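Local atomic coordinates of NalD (Pseudomonas aeruginosa PAO1, PDB entry 5DAJ), a protein that represses expression of the MexAB-OprM multidrug efflux pump as a secondary, TetR-family regulator, and binds novobiocin, which induces the pump. Residues H167-G172 / H192-M197; A95-L100 / D185-A190. One frame throughout, in Å; residues are numbered along the deposited sequence.

How the contacts relate
Read from the N terminus, the four segments come in the order 95-100, 167-172, 185-190 and 192-197. Contact 2 closes first, when residues 185-190 return to helix 84-101 across a loop of 84 residues. Contact 1 opens inside that loop at 167-172 and closes beyond it at 192-197, a helical hairpin with 19 residues between its segments, so the two contacts cross rather than nest. Both use helix 186-201: contact 2 fastens its N-terminal end to helix 84-101, and contact 1 lays its following turns along helix 159-179. Their centres are about 12 Å apart, and together they tie three helices of the C-terminal region into one packed unit.

Contact 1 of 2, residues H167-G172 / H192-M197; sequences HALILG and HLLEPM
Leu169 and Met197 lie alongside each other, each reaching across from its own helix and sliding past the other in the opposite direction. Both point their CB toward the facing helix, and both place CG anti to the backbone N (chi1 176° in each), which carries the chains toward the other helix. The branch of Leu169 that touches is CD2, 3.5 Å from CB of Met197. Met197, modelled as selenomethionine, bends at its second and third torsions, so that its terminal CE turns back to CB of Leu169 at 4.1 Å. The root of each side chain is thus covered by the tip of the other. A flexible, unbranched chain suits such a place, because it can bend around a branched neighbour.

Ile170 and Leu194 meet otherwise: tip to tip and crossed at about a right angle, with CD1 of Ile170 3.5 Å from CD2 of Leu194. CG1 of Ile170 and CG of Leu194 each lie beside the backbone N, anti to the carbonyl carbon, and only the outer methyls make the junction. CD2 of Leu194 also lies 4.0 Å from CD2 of Leu169, which links the two pairs. No hydrogen bond joins the segments. Their axes stay 10.9 Å apart at closest and run antiparallel at 164°, a spacing that long aliphatic side chains bridge. Tyr89 and Cys92 of helix 84-101 also pack on Leu194, and Cys92 on Ile170 as well.

Leu169 also packs on Ala165 of the second subunit and Met197 on Leu169 of that subunit, while His167 hydrogen-bonds Asp176 there. Two such antiparallel pairs, one from each subunit, are consistent with the four-helix bundle through which TetR-family repressors commonly dimerise.

Contact 2 of 2, residues A95-L100 / D185-A190; sequences AVQSLL and DPDTDA
Two donors, both from Thr188, grip OD2 of Asp185. The hydroxyl OG1 of Thr188 reaches the oxygen's anti lone pair, whereas the backbone N of Thr188 comes from above the carboxylate plane, 3.0 Å from OD2 of Asp185. Asp185 thereby N-caps helix 186-201; its charge would also be expected to suit the positive end of the helix dipole. Its own backbone N is held by OD2 of Asp189, whose OD1 forms a salt bridge with Arg160 of the second subunit.

This capped start lies antiparallel against helix 84-101 within the all-helical C-terminal region of a TetR-family regulator. Pro186, a good first-turn residue because no amide hydrogen is needed there, sets its ring against helix 84-101: CB lies 3.5 Å from the carbonyl O of Val96, and CG 4.0 Å from CG of Leu100, whose chain crosses the ring at about a right angle. Further along, CG1 of Val96 meets the small CB of Ala190 at 3.6 Å. Gln97, extended beyond CG, sends NE2 in its amide plane to a lone pair of Asp187 O, 3.1 Å away and nearly straight at 166°.

Contact 1 of 2, residues H167-G172 / H192-M197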
loop_
_atom_site.group_PDB
_atom_site.type_symbol
_atom_site.label_atom_id
_atom_site.label_comp_id
_atom_site.label_asym_id
_atom_site.label_seq_id
_atom_site.Cartn_x
_atom_site.Cartn_y
_atom_site.Cartn_z
ATOM N N HIS A 167 -9.832 -4.628 5.232
ATOM C CA HIS A 167 -9.452 -3.554 4.322
ATOM C C HIS A 167 -7.953 -3.543 4.047
ATOM O O HIS A 167 -7.530 -3.332 2.900
ATOM C CB HIS A 167 -9.864 -2.173 4.827
ATOM C CG HIS A 167 -9.458 -1.072 3.901
ATOM N ND1 HIS A 167 -8.310 -0.336 4.082
ATOM C CD2 HIS A 167 -9.996 -0.649 2.735
ATOM C CE1 HIS A 167 -8.180 0.522 3.088
ATOM N NE2 HIS A 167 -9.192 0.353 2.256
ATOM N N ALA A 168 -7.165 -3.727 5.100
ATOM C CA ALA A 168 -5.712 -3.788 4.974
ATOM C C ALA A 168 -5.298 -4.897 4.004
ATOM O O ALA A 168 -4.448 -4.678 3.146
ATOM C CB ALA A 168 -5.062 -4.008 6.327
ATOM N N LEU A 169 -5.930 -6.064 4.112
ATOM C CA LEU A 169 -5.647 -7.170 3.190
ATOM C C LEU A 169 -5.945 -6.802 1.738
ATOM O O LEU A 169 -5.103 -7.006 0.865
ATOM C CB LEU A 169 -6.429 -8.427 3.549
ATOM C CG LEU A 169 -6.264 -9.595 2.567
ATOM C CD1 LEU A 169 -4.818 -10.044 2.481
ATOM C CD2 LEU A 169 -7.148 -10.750 2.975
ATOM N N ILE A 170 -7.131 -6.241 1.488
ATOM C CA ILE A 170 -7.515 -5.814 0.127
ATOM C C ILE A 170 -6.518 -4.789 -0.416
ATOM O O ILE A 170 -6.035 -4.913 -1.540
ATOM C CB ILE A 170 -8.920 -5.177 0.050
ATOM C CG1 ILE A 170 -9.992 -6.095 0.635
ATOM C CG2 ILE A 170 -9.276 -4.840 -1.394
ATOM C CD1 ILE A 170 -9.991 -7.508 0.085
ATOM N N LEU A 171 -6.235 -3.775 0.393
ATOM C CA LEU A 171 -5.308 -2.713 0.020
ATOM C C LEU A 171 -3.931 -3.271 -0.299
ATOM O O LEU A 171 -3.307 -2.869 -1.277
ATOM C CB LEU A 171 -5.187 -1.690 1.144
ATOM C CG LEU A 171 -4.214 -0.536 0.932
ATOM C CD1 LEU A 171 -4.599 0.312 -0.269
ATOM C CD2 LEU A 171 -4.158 0.318 2.181
ATOM N N GLY A 172 -3.469 -4.188 0.546
ATOM C CA GLY A 172 -2.173 -4.829 0.381
ATOM C C GLY A 172 -2.063 -5.648 -0.893
ATOM O O GLY A 172 -1.054 -5.588 -1.588
ATOM N N HIS A 192 -8.430 -17.737 -3.089
ATOM C CA HIS A 192 -7.536 -18.366 -2.106
ATOM C C HIS A 192 -6.762 -17.359 -1.262
ATOM O O HIS A 192 -6.400 -17.646 -0.124
ATOM C CB HIS A 192 -6.559 -19.298 -2.813
ATOM C CG HIS A 192 -7.227 -20.395 -3.573
ATOM N ND1 HIS A 192 -7.817 -21.476 -2.953
ATOM C CD2 HIS A 192 -7.405 -20.577 -4.904
ATOM C CE1 HIS A 192 -8.322 -22.281 -3.871
ATOM N NE2 HIS A 192 -8.088 -21.758 -5.062
ATOM N N LEU A 193 -6.517 -16.182 -1.830
ATOM C CA LEU A 193 -5.867 -15.085 -1.102
ATOM C C LEU A 193 -6.774 -14.491 -0.025
ATOM O O LEU A 193 -6.306 -14.097 1.049
ATOM C CB LEU A 193 -5.425 -13.995 -2.075
ATOM C CG LEU A 193 -4.298 -14.434 -3.013
ATOM C CD1 LEU A 193 -4.241 -13.544 -4.249
ATOM C CD2 LEU A 193 -2.959 -14.440 -2.291
ATOM N N LEU A 194 -8.067 -14.432 -0.333
ATOM C CA LEU A 194 -9.082 -13.908 0.586
ATOM C C LEU A 194 -9.607 -14.953 1.575
ATOM O O LEU A 194 -9.979 -14.612 2.703
ATOM C CB LEU A 194 -10.260 -13.319 -0.198
ATOM C CG LEU A 194 -9.926 -12.143 -1.111
ATOM C CD1 LEU A 194 -11.126 -11.794 -1.964
ATOM C CD2 LEU A 194 -9.479 -10.925 -0.317
ATOM N N GLU A 195 -9.621 -16.212 1.145
ATOM C CA GLU A 195 -10.141 -17.322 1.956
ATOM C C GLU A 195 -9.729 -17.278 3.437
ATOM O O GLU A 195 -10.606 -17.240 4.311
ATOM C CB GLU A 195 -9.773 -18.680 1.324
ATOM C CG GLU A 195 -10.322 -19.930 2.019
ATOM C CD GLU A 195 -11.844 -20.018 2.049
ATOM O OE1 GLU A 195 -12.541 -19.192 1.404
ATOM O OE2 GLU A 195 -12.348 -20.944 2.727
ATOM N N PRO A 196 -8.412 -17.260 3.729
ATOM C CA PRO A 196 -8.002 -17.346 5.136
ATOM C C PRO A 196 -8.507 -16.196 5.999
ATOM O O PRO A 196 -8.888 -16.414 7.144
ATOM C CB PRO A 196 -6.474 -17.330 5.061
ATOM C CG PRO A 196 -6.157 -16.694 3.757
ATOM C CD PRO A 196 -7.248 -17.128 2.836
HETATM N N MSE A 197 -8.534 -14.987 5.449
HETATM C CA MSE A 197 -9.031 -13.824 6.197
HETATM C C MSE A 197 -10.450 -14.072 6.629
HETATM O O MSE A 197 -10.783 -13.911 7.806
HETATM C CB MSE A 197 -8.936 -12.532 5.390
HETATM C CG MSE A 197 -9.539 -11.304 6.083
HETATM SE SE MSE A 197 -8.697 -10.963 7.842
HETATM C CE MSE A 197 -7.026 -10.139 7.197
#

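Contact 2 of 2, residues A95-L100 / D185-A190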
loop_
_atom_site.group_PDB
_atom_site.type_symbol
_atom_site.label_atom_id
_atom_site.label_comp_id
_atom_site.label_asym_id
_atom_site.label_seq_id
_atom_site.Cartn_x
_atom_site.Cartn_y
_atom_site.Cartn_z
ATOM N N ALA A 95 -13.440 -6.978 -6.680
ATOM C CA ALA A 95 -12.476 -5.871 -6.639
ATOM C C ALA A 95 -11.082 -6.358 -7.051
ATOM O O ALA A 95 -10.439 -5.756 -7.921
ATOM C CB ALA A 95 -12.426 -5.254 -5.248
ATOM N N VAL A 96 -10.637 -7.453 -6.432
ATOM C CA VAL A 96 -9.324 -8.034 -6.734
ATOM C C VAL A 96 -9.279 -8.498 -8.191
ATOM O O VAL A 96 -8.329 -8.205 -8.913
ATOM C CB VAL A 96 -8.962 -9.201 -5.786
ATOM C CG1 VAL A 96 -7.707 -9.939 -6.252
ATOM C CG2 VAL A 96 -8.750 -8.687 -4.373
ATOM N N GLN A 97 -10.316 -9.211 -8.611
ATOM C CA GLN A 97 -10.424 -9.678 -9.998
ATOM C C GLN A 97 -10.492 -8.548 -11.052
ATOM O O GLN A 97 -10.026 -8.725 -12.171
ATOM C CB GLN A 97 -11.630 -10.594 -10.146
ATOM C CG GLN A 97 -11.440 -11.939 -9.469
ATOM C CD GLN A 97 -12.616 -12.871 -9.662
ATOM O OE1 GLN A 97 -13.763 -12.438 -9.694
ATOM N NE2 GLN A 97 -12.338 -14.160 -9.795
ATOM N N SER A 98 -11.049 -7.393 -10.685
ATOM C CA SER A 98 -11.124 -6.208 -11.584
ATOM C C SER A 98 -9.759 -5.665 -12.042
ATOM O O SER A 98 -9.661 -5.002 -13.089
ATOM C CB SER A 98 -11.900 -5.064 -10.935
ATOM O OG SER A 98 -11.136 -4.445 -9.919
ATOM N N LEU A 99 -8.718 -5.940 -11.253
ATOM C CA LEU A 99 -7.328 -5.593 -11.612
ATOM C C LEU A 99 -6.918 -6.060 -13.005
ATOM O O LEU A 99 -6.159 -5.381 -13.688
ATOM C CB LEU A 99 -6.342 -6.186 -10.603
ATOM C CG LEU A 99 -6.294 -5.527 -9.230
ATOM C CD1 LEU A 99 -5.536 -6.411 -8.250
ATOM C CD2 LEU A 99 -5.646 -4.160 -9.330
ATOM N N LEU A 100 -7.411 -7.230 -13.402
ATOM C CA LEU A 100 -7.165 -7.773 -14.742
ATOM C C LEU A 100 -8.184 -7.279 -15.757
ATOM O O LEU A 100 -7.821 -6.811 -16.837
ATOM C CB LEU A 100 -7.180 -9.312 -14.733
ATOM C CG LEU A 100 -5.870 -10.049 -14.427
ATOM C CD1 LEU A 100 -6.138 -11.549 -14.444
ATOM C CD2 LEU A 100 -4.748 -9.703 -15.403
ATOM N N ASP A 185 -2.053 -14.303 -9.762
ATOM C CA ASP A 185 -3.062 -14.121 -10.796
ATOM C C ASP A 185 -4.378 -13.666 -10.155
ATOM O O ASP A 185 -5.054 -14.466 -9.498
ATOM C CB ASP A 185 -3.267 -15.435 -11.545
ATOM C CG ASP A 185 -4.370 -15.352 -12.567
ATOM O OD1 ASP A 185 -4.463 -14.320 -13.274
ATOM O OD2 ASP A 185 -5.152 -16.325 -12.680
ATOM N N PRO A 186 -4.755 -12.391 -10.338
ATOM C CA PRO A 186 -6.010 -11.881 -9.773
ATOM C C PRO A 186 -7.254 -12.698 -10.110
ATOM O O PRO A 186 -8.173 -12.765 -9.309
ATOM C CB PRO A 186 -6.125 -10.481 -10.381
ATOM C CG PRO A 186 -4.719 -10.068 -10.613
ATOM C CD PRO A 186 -4.014 -11.326 -11.032
ATOM N N ASP A 187 -7.281 -13.308 -11.284
ATOM C CA ASP A 187 -8.417 -14.140 -11.687
ATOM C C ASP A 187 -8.550 -15.384 -10.798
ATOM O O ASP A 187 -9.513 -15.509 -10.044
ATOM C CB ASP A 187 -8.290 -14.540 -13.169
ATOM C CG ASP A 187 -9.504 -15.308 -13.688
ATOM O OD1 ASP A 187 -10.573 -15.298 -13.045
ATOM O OD2 ASP A 187 -9.390 -15.911 -14.774
ATOM N N THR A 188 -7.564 -16.274 -10.880
ATOM C CA THR A 188 -7.644 -17.612 -10.269
ATOM C C THR A 188 -7.131 -17.724 -8.826
ATOM O O THR A 188 -7.453 -18.699 -8.147
ATOM C CB THR A 188 -6.892 -18.665 -11.117
ATOM O OG1 THR A 188 -5.503 -18.321 -11.217
ATOM C CG2 THR A 188 -7.498 -18.765 -12.507
ATOM N N ASP A 189 -6.338 -16.756 -8.366
ATOM C CA ASP A 189 -5.810 -16.764 -6.982
ATOM C C ASP A 189 -6.603 -15.935 -5.977
ATOM O O ASP A 189 -6.473 -16.147 -4.776
ATOM C CB ASP A 189 -4.362 -16.283 -6.939
ATOM C CG ASP A 189 -3.408 -17.204 -7.668
ATOM O OD1 ASP A 189 -3.595 -18.439 -7.646
ATOM O OD2 ASP A 189 -2.456 -16.678 -8.274
ATOM N N ALA A 190 -7.417 -14.998 -6.453
ATOM C CA ALA A 190 -8.196 -14.110 -5.568
ATOM C C ALA A 190 -8.965 -14.855 -4.479
ATOM O O ALA A 190 -8.907 -14.480 -3.313
ATOM C CB ALA A 190 -9.154 -13.261 -6.379
#